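Local coordinates for putative MCP-type signal transduction protein (Campylobacter jejuni subsp. jejuni serotype O:2, PDB 4WY9) that acts as the chemoreceptor Tlp1, whose periplasmic tandem-PAS region senses chemical signals for chemotaxis and probably recognises its ligands indirectly, at residues G43-M48 with I170-R175; S94-T99 with A121-D126; Y195-K200 with I220-N225; G250-F255 with I269-V274. All coordinates share one frame; numbering follows the deposited sequence. Where two conformers were deposited one is given.

Contact 1 of 4, residues G43-M48 with I170-R175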
loop_
_atom_site.group_PDB
_atom_site.type_symbol
_atom_site.label_atom_id
_atom_site.label_comp_id
_atom_site.label_asym_id
_atom_site.label_seq_id
_atom_site.Cartn_x
_atom_site.Cartn_y
_atom_site.Cartn_z
ATOM N N GLY A 43 12.026 13.584 7.231
ATOM C CA GLY A 43 12.392 14.789 7.939
ATOM C C GLY A 43 13.862 14.804 8.302
ATOM O O GLY A 43 14.581 15.807 8.103
ATOM N N THR A 44 14.334 13.697 8.835
ATOM C CA THR A 44 15.723 13.590 9.259
ATOM C C THR A 44 16.664 13.668 8.060
ATOM O O THR A 44 17.710 14.355 8.125
ATOM C CB THR A 44 15.944 12.282 10.058
ATOM O OG1 THR A 44 15.100 12.309 11.232
ATOM C CG2 THR A 44 17.364 12.127 10.469
ATOM N N LEU A 45 16.326 13.012 6.965
ATOM C CA LEU A 45 17.185 13.061 5.783
ATOM C C LEU A 45 17.188 14.436 5.120
ATOM O O LEU A 45 18.226 14.917 4.724
ATOM C CB LEU A 45 16.762 11.967 4.791
ATOM C CG LEU A 45 17.070 10.534 5.197
ATOM C CD1 LEU A 45 16.502 9.524 4.236
ATOM C CD2 LEU A 45 18.581 10.330 5.380
ATOM N N THR A 46 16.037 15.098 5.040
ATOM C CA THR A 46 16.023 16.440 4.471
ATOM C C THR A 46 16.841 17.393 5.351
ATOM O O THR A 46 17.576 18.237 4.840
ATOM C CB THR A 46 14.610 16.929 4.230
ATOM O OG1 THR A 46 14.109 16.246 3.084
ATOM C CG2 THR A 46 14.532 18.426 3.996
ATOM N N GLU A 47 16.747 17.282 6.670
ATOM C CA GLU A 47 17.568 18.119 7.533
ATOM C C GLU A 47 19.048 17.864 7.228
ATOM O O GLU A 47 19.838 18.790 7.142
ATOM C CB GLU A 47 17.261 17.849 8.995
ATOM C CG GLU A 47 18.083 18.687 9.981
ATOM C CD GLU A 47 18.013 20.205 9.710
ATOM O OE1 GLU A 47 16.953 20.739 9.275
ATOM O OE2 GLU A 47 19.057 20.902 9.952
ATOM N N MET A 48 19.427 16.602 7.020
ATOM C CA MET A 48 20.804 16.268 6.677
ATOM C C MET A 48 21.205 16.893 5.357
ATOM O O MET A 48 22.279 17.491 5.234
ATOM C CB MET A 48 21.006 14.762 6.643
ATOM C CG MET A 48 22.365 14.358 6.070
ATOM S SD MET A 48 22.498 12.584 5.818
ATOM C CE MET A 48 22.680 12.048 7.487
ATOM N N ILE A 170 8.135 9.695 -0.058
ATOM C CA ILE A 170 8.254 11.121 0.241
ATOM C C ILE A 170 9.569 11.646 -0.333
ATOM O O ILE A 170 10.606 10.966 -0.235
ATOM C CB ILE A 170 8.202 11.372 1.763
ATOM C CG1 ILE A 170 6.922 10.793 2.367
ATOM C CG2 ILE A 170 8.332 12.832 2.115
ATOM C CD1 ILE A 170 6.849 10.925 3.868
ATOM N N PRO A 171 9.563 12.849 -0.937
ATOM C CA PRO A 171 10.819 13.479 -1.419
ATOM C C PRO A 171 11.752 13.864 -0.298
ATOM O O PRO A 171 11.305 14.145 0.818
ATOM C CB PRO A 171 10.333 14.728 -2.138
ATOM C CG PRO A 171 9.017 15.038 -1.493
ATOM C CD PRO A 171 8.402 13.684 -1.233
ATOM N N ILE A 172 13.043 13.868 -0.628
ATOM C CA ILE A 172 14.149 14.443 0.148
ATOM C C ILE A 172 14.620 15.688 -0.574
ATOM O O ILE A 172 14.693 15.686 -1.800
ATOM C CB ILE A 172 15.303 13.425 0.312
ATOM C CG1 ILE A 172 14.784 12.102 0.883
ATOM C CG2 ILE A 172 16.396 14.010 1.202
ATOM C CD1 ILE A 172 14.101 12.254 2.217
ATOM N N PHE A 173 14.933 16.749 0.181
ATOM C CA PHE A 173 15.382 17.999 -0.429
ATOM C C PHE A 173 16.742 18.459 0.073
ATOM O O PHE A 173 17.120 18.140 1.219
ATOM C CB PHE A 173 14.369 19.123 -0.139
ATOM C CG PHE A 173 12.973 18.859 -0.656
ATOM C CD1 PHE A 173 12.039 18.215 0.142
ATOM C CD2 PHE A 173 12.568 19.291 -1.895
ATOM C CE1 PHE A 173 10.751 17.983 -0.313
ATOM C CE2 PHE A 173 11.289 19.036 -2.363
ATOM C CZ PHE A 173 10.384 18.413 -1.570
ATOM N N ASP A 174 17.422 19.248 -0.746
ATOM C CA ASP A 174 18.643 19.912 -0.305
ATOM C C ASP A 174 18.362 21.397 0.015
ATOM O O ASP A 174 17.232 21.830 0.003
ATOM C CB ASP A 174 19.732 19.739 -1.332
ATOM C CG ASP A 174 19.445 20.398 -2.675
ATOM O OD1 ASP A 174 18.524 21.224 -2.776
ATOM O OD2 ASP A 174 20.232 20.182 -3.633
ATOM N N ARG A 175 19.404 22.164 0.309
ATOM C CA ARG A 175 19.249 23.563 0.733
ATOM C C ARG A 175 18.837 24.465 -0.441
ATOM O O ARG A 175 18.337 25.594 -0.243
ATOM C CB ARG A 175 20.517 24.047 1.409
ATOM C CG ARG A 175 20.373 25.359 2.116
ATOM C CD ARG A 175 21.557 25.643 3.041
ATOM N NE ARG A 175 21.125 25.630 4.441
ATOM C CZ ARG A 175 20.513 26.654 5.034
ATOM N NH1 ARG A 175 20.275 27.762 4.339
ATOM N NH2 ARG A 175 20.158 26.594 6.319
HETATM O O HOH W 1 11.428 15.871 2.960
#
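Thr46 lies against the backbone of Ile172 and Phe173, its hydroxyl the centre of the contact and its methyl an apolar flank. OG1 takes the backbone hydrogen of Phe173, with Phe173 N 3.1 Å from Thr46 OG1 and an N-H...O angle of 161°. The rotamer explains this: OG1 stands anti to the carbonyl carbon of Thr46, beside its own backbone N (chi1 -75°), while CG2 lies 3.8 Å from Phe173 O. That carbonyl oxygen is buried and has no polar partner in the model. A water extends the polar link, lying 2.7 Å from Thr46 OG1 and donating to Pro171 O at 2.8 Å. A weak bond to Ser42 O, one helical turn back, also involves the hydroxyl. Threonine suits the place because one small branched side chain offers both a hydroxyl for the strand and a methyl for the packing. The edge of the Phe173 ring, at CD1, has Thr46 OG1 near its plane at 4.1 Å. Ile172, in the conformer described (a second was deposited), brings CD1 to 3.7 Å from Leu45 CB, the two side chains crossing obliquely, and sets CG2 3.7 Å from Thr46 OG1. Branched and apolar, Ile172 packs beside the helix without needing a polar partner. The short axes of 43-48 and 170-173 run 21° apart. Long helix 8-51 thus packs on strand 163-173 of the larger antiparallel sheet; Ile172 bonds strand 179-188 through its backbone and touches Phe49, while Phe173 meets Tyr143 edge-to-face.

Contact 2 of 4, residues S94-T99 with A121-D126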
loop_
_atom_site.group_PDB
_atom_site.type_symbol
_atom_site.label_atom_id
_atom_site.label_comp_id
_atom_site.label_asym_id
_atom_site.label_seq_id
_atom_site.Cartn_x
_atom_site.Cartn_y
_atom_site.Cartn_z
ATOM N N SER A 94 28.801 -0.506 -2.196
ATOM C CA SER A 94 28.201 -1.832 -2.312
ATOM C C SER A 94 27.550 -2.017 -3.665
ATOM O O SER A 94 26.823 -1.124 -4.139
ATOM C CB SER A 94 27.176 -2.054 -1.235
ATOM O OG SER A 94 26.490 -3.282 -1.393
ATOM N N LYS A 95 27.759 -3.186 -4.279
ATOM C CA LYS A 95 27.069 -3.498 -5.518
ATOM C C LYS A 95 25.565 -3.499 -5.338
ATOM O O LYS A 95 24.826 -3.234 -6.278
ATOM C CB LYS A 95 27.524 -4.856 -6.079
ATOM C CG LYS A 95 27.078 -6.058 -5.275
ATOM C CD LYS A 95 27.666 -7.341 -5.846
ATOM C CE LYS A 95 27.086 -8.579 -5.139
ATOM N NZ LYS A 95 27.773 -9.846 -5.519
ATOM N N PHE A 96 25.100 -3.759 -4.114
ATOM C CA PHE A 96 23.656 -3.789 -3.841
ATOM C C PHE A 96 23.010 -2.440 -4.028
ATOM O O PHE A 96 21.812 -2.357 -4.226
ATOM C CB PHE A 96 23.381 -4.266 -2.406
ATOM C CG PHE A 96 23.524 -5.745 -2.186
ATOM C CD1 PHE A 96 23.941 -6.611 -3.189
ATOM C CD2 PHE A 96 23.223 -6.274 -0.980
ATOM C CE1 PHE A 96 24.041 -7.950 -2.971
ATOM C CE2 PHE A 96 23.360 -7.658 -0.744
ATOM C CZ PHE A 96 23.767 -8.486 -1.762
ATOM N N PHE A 97 23.799 -1.367 -3.924
ATOM C CA PHE A 97 23.254 -0.014 -4.040
ATOM C C PHE A 97 23.098 0.443 -5.486
ATOM O O PHE A 97 22.639 1.556 -5.728
ATOM C CB PHE A 97 24.127 0.990 -3.305
ATOM C CG PHE A 97 24.238 0.788 -1.820
ATOM C CD1 PHE A 97 23.288 0.050 -1.112
ATOM C CD2 PHE A 97 25.275 1.359 -1.115
ATOM C CE1 PHE A 97 23.394 -0.102 0.242
ATOM C CE2 PHE A 97 25.398 1.227 0.241
ATOM C CZ PHE A 97 24.458 0.476 0.942
ATOM N N ASN A 98 23.515 -0.379 -6.447
ATOM C CA ASN A 98 23.509 0.027 -7.832
ATOM C C ASN A 98 22.503 -0.793 -8.645
ATOM O O ASN A 98 22.585 -2.014 -8.636
ATOM C CB ASN A 98 24.895 -0.155 -8.462
ATOM C CG ASN A 98 25.906 0.767 -7.854
ATOM O OD1 ASN A 98 26.193 1.855 -8.441
ATOM N ND2 ASN A 98 26.463 0.377 -6.793
ATOM N N THR A 99 21.592 -0.101 -9.316
ATOM C CA THR A 99 20.662 -0.775 -10.195
ATOM C C THR A 99 21.370 -1.161 -11.491
ATOM O O THR A 99 22.511 -0.756 -11.727
ATOM C CB THR A 99 19.436 0.082 -10.504
ATOM O OG1 THR A 99 19.830 1.134 -11.416
ATOM C CG2 THR A 99 18.821 0.664 -9.245
ATOM N N ALA A 121 20.353 -4.960 3.713
ATOM C CA ALA A 121 20.406 -4.498 2.325
ATOM C C ALA A 121 20.294 -5.703 1.389
ATOM O O ALA A 121 20.882 -6.762 1.630
ATOM C CB ALA A 121 21.679 -3.734 2.044
ATOM N N ILE A 122 19.521 -5.516 0.320
ATOM C CA ILE A 122 19.438 -6.489 -0.758
ATOM C C ILE A 122 19.698 -5.793 -2.062
ATOM O O ILE A 122 19.747 -4.555 -2.117
ATOM C CB ILE A 122 18.042 -7.156 -0.804
ATOM C CG1 ILE A 122 16.930 -6.114 -1.030
ATOM C CG2 ILE A 122 17.781 -7.952 0.469
ATOM C CD1 ILE A 122 15.609 -6.704 -1.467
ATOM N N GLN A 123 19.880 -6.568 -3.124
ATOM C CA GLN A 123 20.215 -5.980 -4.410
ATOM C C GLN A 123 19.115 -5.044 -4.888
ATOM O O GLN A 123 17.971 -5.467 -5.047
ATOM C CB GLN A 123 20.483 -7.051 -5.457
ATOM C CG GLN A 123 20.835 -6.499 -6.825
ATOM C CD GLN A 123 22.108 -5.710 -6.807
ATOM O OE1 GLN A 123 23.168 -6.240 -6.476
ATOM N NE2 GLN A 123 22.015 -4.459 -7.173
ATOM N N ALA A 124 19.468 -3.772 -5.137
ATOM C CA ALA A 124 18.521 -2.805 -5.672
ATOM C C ALA A 124 18.233 -2.999 -7.130
ATOM O O ALA A 124 19.055 -3.534 -7.872
ATOM C CB ALA A 124 18.981 -1.421 -5.441
ATOM N N SER A 125 17.068 -2.544 -7.555
ATOM C CA SER A 125 16.604 -2.729 -8.884
ATOM C C SER A 125 15.983 -1.479 -9.424
ATOM O O SER A 125 15.475 -0.652 -8.666
ATOM C CB SER A 125 15.509 -3.862 -8.884
ATOM O OG SER A 125 14.604 -3.714 -9.837
ATOM N N ASP A 126 16.006 -1.316 -10.742
ATOM C CA ASP A 126 15.344 -0.181 -11.375
ATOM C C ASP A 126 13.840 -0.198 -11.189
ATOM O O ASP A 126 13.168 0.819 -11.434
ATOM C CB ASP A 126 15.716 -0.128 -12.866
ATOM C CG ASP A 126 17.107 0.466 -13.057
ATOM O OD1 ASP A 126 17.405 1.483 -12.421
ATOM O OD2 ASP A 126 17.901 -0.085 -13.835
HETATM O O HOH W 2 20.430 -1.925 -1.721
#
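An ST turn at Ser94, whose OG accepts from Phe96 N, leads into the 3-10 turn 95-97 of the first PDC sensor domain, and here Phe96 and Gln123 meet. The backbone link is Ala124 N to Phe96 O, 2.9 Å. Gln123 N sits 3.8 Å above one face of the Phe96 ring, offset toward the rim, and Phe96 CD2 lies 4.2 Å from Ala121 CB. Gln123 leaves with CG anti to the backbone N (chi1 180°) and then bends at chi2 (63°). Its amide nitrogen, NE2, donates to Lys95 O at 3.2 Å and, almost straight (171°), to Ala124 O at 3.2 Å. Lys95 O also accepts Asn98 N, the two donors coming from opposite faces of its plane. A long amide side chain suits this place because it is long enough to reach Lys95 O in the turn while also bonding the carbonyl of the next residue, Ala124. Farther along, Thr99 OG1 donates to Asp126 OD1 at 2.6 Å, meeting it from above the carboxylate plane, and itself accepts Lys103 N. Ser125, at the N-cap of helix 126-129, bonds Glu127 N. Both segments lean on strand 104-110, through backbone bonds of Phe97 to Val105 and Ile122 to Leu107, so the turn after helix 88-93 joins the edge of the larger sheet.

Contact 3 of 4, residues Y195-K200 with I220-N225. With ACT (acetate ion), chain B.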
loop_
_atom_site.group_PDB
_atom_site.type_symbol
_atom_site.label_atom_id
_atom_site.label_comp_id
_atom_site.label_asym_id
_atom_site.label_seq_id
_atom_site.Cartn_x
_atom_site.Cartn_y
_atom_site.Cartn_z
ATOM N N TYR A 195 -5.071 -11.110 7.803
ATOM C CA TYR A 195 -6.282 -10.908 8.598
ATOM C C TYR A 195 -7.530 -10.769 7.732
ATOM O O TYR A 195 -8.599 -11.274 8.093
ATOM C CB TYR A 195 -6.150 -9.730 9.575
ATOM C CG TYR A 195 -5.954 -8.344 9.001
ATOM C CD1 TYR A 195 -7.028 -7.576 8.582
ATOM C CD2 TYR A 195 -4.682 -7.770 8.934
ATOM C CE1 TYR A 195 -6.866 -6.305 8.089
ATOM C CE2 TYR A 195 -4.504 -6.500 8.429
ATOM C CZ TYR A 195 -5.585 -5.747 8.045
ATOM O OH TYR A 195 -5.370 -4.485 7.537
ATOM N N LEU A 196 -7.437 -10.121 6.574
ATOM C CA LEU A 196 -8.626 -9.862 5.787
ATOM C C LEU A 196 -9.230 -11.150 5.234
ATOM O O LEU A 196 -10.447 -11.229 5.069
ATOM C CB LEU A 196 -8.354 -8.855 4.667
ATOM C CG LEU A 196 -9.568 -8.405 3.882
ATOM C CD1 LEU A 196 -10.571 -7.745 4.769
ATOM C CD2 LEU A 196 -9.168 -7.531 2.723
ATOM N N LEU A 197 -8.388 -12.157 4.950
ATOM C CA LEU A 197 -8.843 -13.438 4.437
ATOM C C LEU A 197 -8.663 -14.587 5.427
ATOM O O LEU A 197 -8.682 -15.757 5.044
ATOM C CB LEU A 197 -8.144 -13.794 3.125
ATOM C CG LEU A 197 -8.389 -12.833 1.984
ATOM C CD1 LEU A 197 -7.597 -13.256 0.759
ATOM C CD2 LEU A 197 -9.866 -12.728 1.657
ATOM N N ASP A 198 -8.512 -14.274 6.708
ATOM C CA ASP A 198 -8.386 -15.322 7.706
ATOM C C ASP A 198 -9.648 -16.194 7.656
ATOM O O ASP A 198 -10.757 -15.674 7.792
ATOM C CB ASP A 198 -8.197 -14.695 9.087
ATOM C CG ASP A 198 -7.882 -15.683 10.167
ATOM O OD1 ASP A 198 -8.120 -16.902 10.006
ATOM O OD2 ASP A 198 -7.400 -15.224 11.239
ATOM N N PRO A 199 -9.502 -17.521 7.436
ATOM C CA PRO A 199 -10.708 -18.351 7.413
ATOM C C PRO A 199 -11.476 -18.339 8.713
ATOM O O PRO A 199 -12.678 -18.573 8.710
ATOM C CB PRO A 199 -10.159 -19.755 7.107
ATOM C CG PRO A 199 -8.749 -19.713 7.414
ATOM C CD PRO A 199 -8.276 -18.306 7.183
ATOM N N LYS A 200 -10.799 -18.030 9.818
ATOM C CA LYS A 200 -11.487 -17.931 11.105
ATOM C C LYS A 200 -12.493 -16.817 11.079
ATOM O O LYS A 200 -13.450 -16.820 11.859
ATOM C CB LYS A 200 -10.494 -17.771 12.259
ATOM C CG LYS A 200 -9.576 -18.962 12.463
ATOM C CD LYS A 200 -8.493 -18.735 13.514
ATOM C CE LYS A 200 -7.613 -19.988 13.687
ATOM N NZ LYS A 200 -7.031 -20.513 12.424
ATOM N N ILE A 220 -6.702 -6.920 -2.625
ATOM C CA ILE A 220 -6.979 -8.213 -2.050
ATOM C C ILE A 220 -8.351 -8.676 -2.505
ATOM O O ILE A 220 -9.319 -7.912 -2.403
ATOM C CB ILE A 220 -6.935 -8.221 -0.517
ATOM C CG1 ILE A 220 -5.546 -7.810 0.004
ATOM C CG2 ILE A 220 -7.298 -9.577 0.060
ATOM C CD1 ILE A 220 -5.512 -7.471 1.445
ATOM N N HIS A 221 -8.434 -9.917 -2.995
ATOM C CA HIS A 221 -9.681 -10.582 -3.333
ATOM C C HIS A 221 -9.451 -12.055 -3.055
ATOM O O HIS A 221 -8.373 -12.570 -3.327
ATOM C CB HIS A 221 -10.071 -10.314 -4.777
ATOM C CG HIS A 221 -11.438 -10.779 -5.174
ATOM N ND1 HIS A 221 -11.771 -12.111 -5.309
ATOM C CD2 HIS A 221 -12.573 -10.099 -5.421
ATOM C CE1 HIS A 221 -13.044 -12.218 -5.612
ATOM N NE2 HIS A 221 -13.546 -10.992 -5.715
ATOM N N PRO A 222 -10.475 -12.780 -2.585
ATOM C CA PRO A 222 -10.317 -14.228 -2.397
ATOM C C PRO A 222 -9.827 -14.946 -3.645
ATOM O O PRO A 222 -9.094 -15.924 -3.552
ATOM C CB PRO A 222 -11.731 -14.666 -1.994
ATOM C CG PRO A 222 -12.335 -13.487 -1.369
ATOM C CD PRO A 222 -11.781 -12.304 -2.070
ATOM N N ASN A 223 -10.285 -14.496 -4.793
ATOM C CA ASN A 223 -9.815 -15.032 -6.067
ATOM C C ASN A 223 -8.540 -14.299 -6.431
ATOM O O ASN A 223 -8.556 -13.155 -6.876
ATOM C CB ASN A 223 -10.905 -14.855 -7.130
ATOM C CG ASN A 223 -10.526 -15.512 -8.457
ATOM O OD1 ASN A 223 -9.365 -15.815 -8.691
ATOM N ND2 ASN A 223 -11.495 -15.734 -9.288
ATOM N N LYS A 224 -7.401 -14.980 -6.270
ATOM C CA LYS A 224 -6.116 -14.337 -6.475
ATOM C C LYS A 224 -5.984 -13.815 -7.886
ATOM O O LYS A 224 -5.241 -12.852 -8.114
ATOM C CB LYS A 224 -4.996 -15.358 -6.199
ATOM C CG LYS A 224 -3.999 -14.968 -5.138
ATOM C CD LYS A 224 -3.331 -13.650 -5.462
ATOM C CE LYS A 224 -2.151 -13.365 -4.511
ATOM N NZ LYS A 224 -1.107 -14.417 -4.563
ATOM N N ASN A 225 -6.672 -14.425 -8.848
ATOM C CA ASN A 225 -6.654 -13.967 -10.223
ATOM C C ASN A 225 -7.235 -12.596 -10.454
ATOM O O ASN A 225 -6.996 -11.981 -11.499
ATOM C CB ASN A 225 -7.399 -14.968 -11.129
ATOM C CG ASN A 225 -6.625 -16.270 -11.382
ATOM O OD1 ASN A 225 -5.539 -16.552 -10.830
ATOM N ND2 ASN A 225 -7.174 -17.063 -12.274
HETATM C C ACT B . -16.745 -9.393 -6.327
HETATM O O ACT B . -16.066 -10.374 -6.748
HETATM O OXT ACT B . -17.815 -9.112 -6.938
HETATM C CH3 ACT B . -16.271 -8.569 -5.182
#
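His221 NE2 donates to oxygen O of the acetate at 2.8 Å, an almost straight bond (169°) made at the edge of the imidazole ring, near its plane. The acetate, probably from the crystallisation liquor, is also held by Ser260 OG and Tyr257 OH. The other ring nitrogen, His221 ND1, accepts from Asn223 N at 2.9 Å, in the ring plane, while Pro222 CD lies over one face, offset toward the rim. Asn223 OD1 in turn accepts Asn225 N, an Asx turn that leads into the following 3-10 segment.

Between the two segments themselves the meeting is apolar. Ile220 CG2 is shared by two leucines: Leu196 CD2 lies 3.8 Å from it, and Leu197 CD1 comes equally close, the Leu197 side chain sliding past the isoleucine in the opposite direction. In Leu196, CG is anti to the backbone N (chi1 -174°), and chi2 near 60° sets the CD carbons, CD2 being the one that meets Ile220. Leu197 CD2 rests on the ring carbon CG of Pro222 at 4.0 Å, the two side chains crossing at about a right angle. Leucine and isoleucine, with the proline ring, suit this join between the end of helix 190-196 and the end of strand 218-220, where the touching side chains are apolar. Since ND1 accepts a hydrogen bond while NE2 donates one, His221 is probably the neutral tautomer protonated on NE2, whose N-H is then available to an acceptor such as the acetate.

Contact 4 of 4, residues G250-F255 with I269-V274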
loop_
_atom_site.group_PDB
_atom_site.type_symbol
_atom_site.label_atom_id
_atom_site.label_comp_id
_atom_site.label_asym_id
_atom_site.label_seq_id
_atom_site.Cartn_x
_atom_site.Cartn_y
_atom_site.Cartn_z
ATOM N N GLY A 250 -16.221 7.503 -2.126
ATOM C CA GLY A 250 -15.627 7.431 -0.816
ATOM C C GLY A 250 -16.635 7.380 0.313
ATOM O O GLY A 250 -16.392 7.900 1.403
ATOM N N LYS A 251 -17.785 6.753 0.064
ATOM C CA LYS A 251 -18.847 6.670 1.034
ATOM C C LYS A 251 -18.962 5.324 1.691
ATOM O O LYS A 251 -18.365 4.349 1.241
ATOM C CB LYS A 251 -20.138 7.091 0.411
ATOM C CG LYS A 251 -20.132 8.566 -0.009
ATOM C CD LYS A 251 -21.368 8.879 -0.775
ATOM C CE LYS A 251 -21.581 10.385 -0.989
ATOM N NZ LYS A 251 -23.031 10.544 -1.252
ATOM N N ASN A 252 -19.768 5.259 2.761
ATOM C CA ASN A 252 -20.078 3.998 3.417
ATOM C C ASN A 252 -21.495 3.607 3.111
ATOM O O ASN A 252 -22.340 4.464 2.852
ATOM C CB ASN A 252 -19.901 4.064 4.943
ATOM C CG ASN A 252 -18.505 4.499 5.379
ATOM O OD1 ASN A 252 -17.549 4.413 4.630
ATOM N ND2 ASN A 252 -18.394 4.978 6.606
ATOM N N GLY A 253 -21.806 2.322 3.176
ATOM C CA GLY A 253 -23.201 1.899 3.058
ATOM C C GLY A 253 -23.318 0.418 2.868
ATOM O O GLY A 253 -22.317 -0.289 2.751
ATOM N N VAL A 254 -24.537 -0.094 2.859
ATOM C CA VAL A 254 -24.824 -1.488 2.592
ATOM C C VAL A 254 -25.853 -1.603 1.491
ATOM O O VAL A 254 -26.915 -0.982 1.552
ATOM C CB VAL A 254 -25.322 -2.249 3.863
ATOM C CG1 VAL A 254 -25.279 -3.771 3.542
ATOM C CG2 VAL A 254 -24.439 -1.961 5.048
ATOM N N PHE A 255 -25.547 -2.427 0.508
ATOM C CA PHE A 255 -26.247 -2.463 -0.744
ATOM C C PHE A 255 -26.627 -3.867 -1.167
ATOM O O PHE A 255 -25.964 -4.833 -0.799
ATOM C CB PHE A 255 -25.358 -1.835 -1.854
ATOM C CG PHE A 255 -24.855 -0.488 -1.514
ATOM C CD1 PHE A 255 -25.642 0.616 -1.648
ATOM C CD2 PHE A 255 -23.583 -0.334 -0.989
ATOM C CE1 PHE A 255 -25.200 1.872 -1.299
ATOM C CE2 PHE A 255 -23.111 0.921 -0.636
ATOM C CZ PHE A 255 -23.918 2.024 -0.800
ATOM N N ILE A 269 -19.763 -1.516 2.263
ATOM C CA ILE A 269 -18.574 -0.744 1.931
ATOM C C ILE A 269 -18.221 0.117 3.115
ATOM O O ILE A 269 -19.091 0.785 3.672
ATOM C CB ILE A 269 -18.781 0.178 0.688
ATOM C CG1 ILE A 269 -19.120 -0.658 -0.532
ATOM C CG2 ILE A 269 -17.604 1.083 0.411
ATOM C CD1 ILE A 269 -18.063 -1.519 -0.937
ATOM N N ASN A 270 -16.942 0.137 3.482
ATOM C CA ASN A 270 -16.444 1.147 4.395
ATOM C C ASN A 270 -15.248 1.806 3.715
ATOM O O ASN A 270 -14.239 1.138 3.423
ATOM C CB ASN A 270 -16.069 0.566 5.758
ATOM C CG ASN A 270 -15.740 1.625 6.753
ATOM O OD1 ASN A 270 -14.710 2.285 6.649
ATOM N ND2 ASN A 270 -16.629 1.853 7.706
ATOM N N SER A 271 -15.393 3.074 3.410
ATOM C CA SER A 271 -14.412 3.865 2.720
ATOM C C SER A 271 -13.573 4.657 3.674
ATOM O O SER A 271 -14.078 5.219 4.647
ATOM C CB SER A 271 -15.089 4.802 1.710
ATOM O OG SER A 271 -15.698 4.083 0.676
ATOM N N PHE A 272 -12.272 4.776 3.380
ATOM C CA PHE A 272 -11.371 5.542 4.201
ATOM C C PHE A 272 -10.289 6.224 3.368
ATOM O O PHE A 272 -9.943 5.753 2.292
ATOM C CB PHE A 272 -10.756 4.697 5.309
ATOM C CG PHE A 272 -9.962 3.500 4.810
ATOM C CD1 PHE A 272 -10.589 2.288 4.497
ATOM C CD2 PHE A 272 -8.582 3.552 4.713
ATOM C CE1 PHE A 272 -9.856 1.214 4.057
ATOM C CE2 PHE A 272 -7.851 2.443 4.291
ATOM C CZ PHE A 272 -8.504 1.262 3.992
ATOM N N LYS A 273 -9.771 7.320 3.889
ATOM C CA LYS A 273 -8.736 8.055 3.227
ATOM C C LYS A 273 -7.429 7.819 3.920
ATOM O O LYS A 273 -7.374 7.675 5.135
ATOM C CB LYS A 273 -9.037 9.554 3.180
ATOM C CG LYS A 273 -10.205 9.945 2.265
ATOM C CD LYS A 273 -10.536 11.397 2.456
ATOM C CE LYS A 273 -12.057 11.617 2.447
ATOM N NZ LYS A 273 -12.461 12.978 2.852
ATOM N N VAL A 274 -6.368 7.792 3.128
ATOM C CA VAL A 274 -5.024 7.695 3.615
ATOM C C VAL A 274 -4.241 8.756 2.887
ATOM O O VAL A 274 -3.907 8.599 1.712
ATOM C CB VAL A 274 -4.417 6.296 3.372
ATOM C CG1 VAL A 274 -2.988 6.269 3.804
ATOM C CG2 VAL A 274 -5.222 5.207 4.090
HETATM O O HOH W 3 -15.476 5.296 6.941
#
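Gly253 and Ile269 form an antiparallel hydrogen-bonded pair near the base of the beta hairpin made by strands 253-258 and 264-274. Both amide-carbonyl pairs are satisfied within it: Ile269 N donates to Gly253 O at 2.9 Å, and Gly253 N to Ile269 O at 3.2 Å. Before the strand begins, side chains take over the work of backbone partners. Asn252 OD1 accepts Ser271 N at 2.8 Å with an N-H...O angle of 163°, so asparagine suits the place by supplying an acceptor where the first chain has not yet entered its strand. Ser271 OG donates to Lys251 O at 2.7 Å, coming from above the carbonyl plane; its short hydroxyl reaches that oxygen directly. A water accepts from Asn252 ND2 at 3.0 Å and has Asn270 OD1 and Ser271 O as acceptors nearby, the nearer being Ser271 O at 2.7 Å from the water. The Asn252 and Asn270 amides lie side by side, pointing the same way and stacked with planes 26° apart.

Glycine serves two sites. Gly250 ends helix 241-249 in a Schellman motif, its positive phi (69°) easily reached without a side chain. At Gly253 the backbone angles would jam a beta carbon against the carbonyl of Asn252, and it would also run into Phe255 CZ. Phe255 itself packs on helix 241-249, touching Ala246, while Ile269 also reaches the same helix at Ile247. At the edge of the Phe255 ring, near its plane, Ile269 CG1 lies 4.3 Å from Phe255 CE2.

How the contacts relate
Each of the four contacts involves one of two sheets, and the long helix 8-51 is shared by both. Contacts 1 and 2 reach the larger sheet, with centres 21 Å apart, contact 2 being nested along the chain within the loop closed by contact 1. Contacts 3 and 4 involve the five-stranded sheet, centres 19 Å apart and nearest atoms about 7 Å, and lie at its two outermost strands, 218-220 and 253-258. The acetate beside contact 3 bridges toward the hairpin of contact 4, since Tyr257 and Ser260 also bond it. Between the halves, centres are far apart (38 Å for contacts 1 and 3, 40 Å for 2 and 4), but contacts 1 and 4 approach to about 11 Å between nearest atoms.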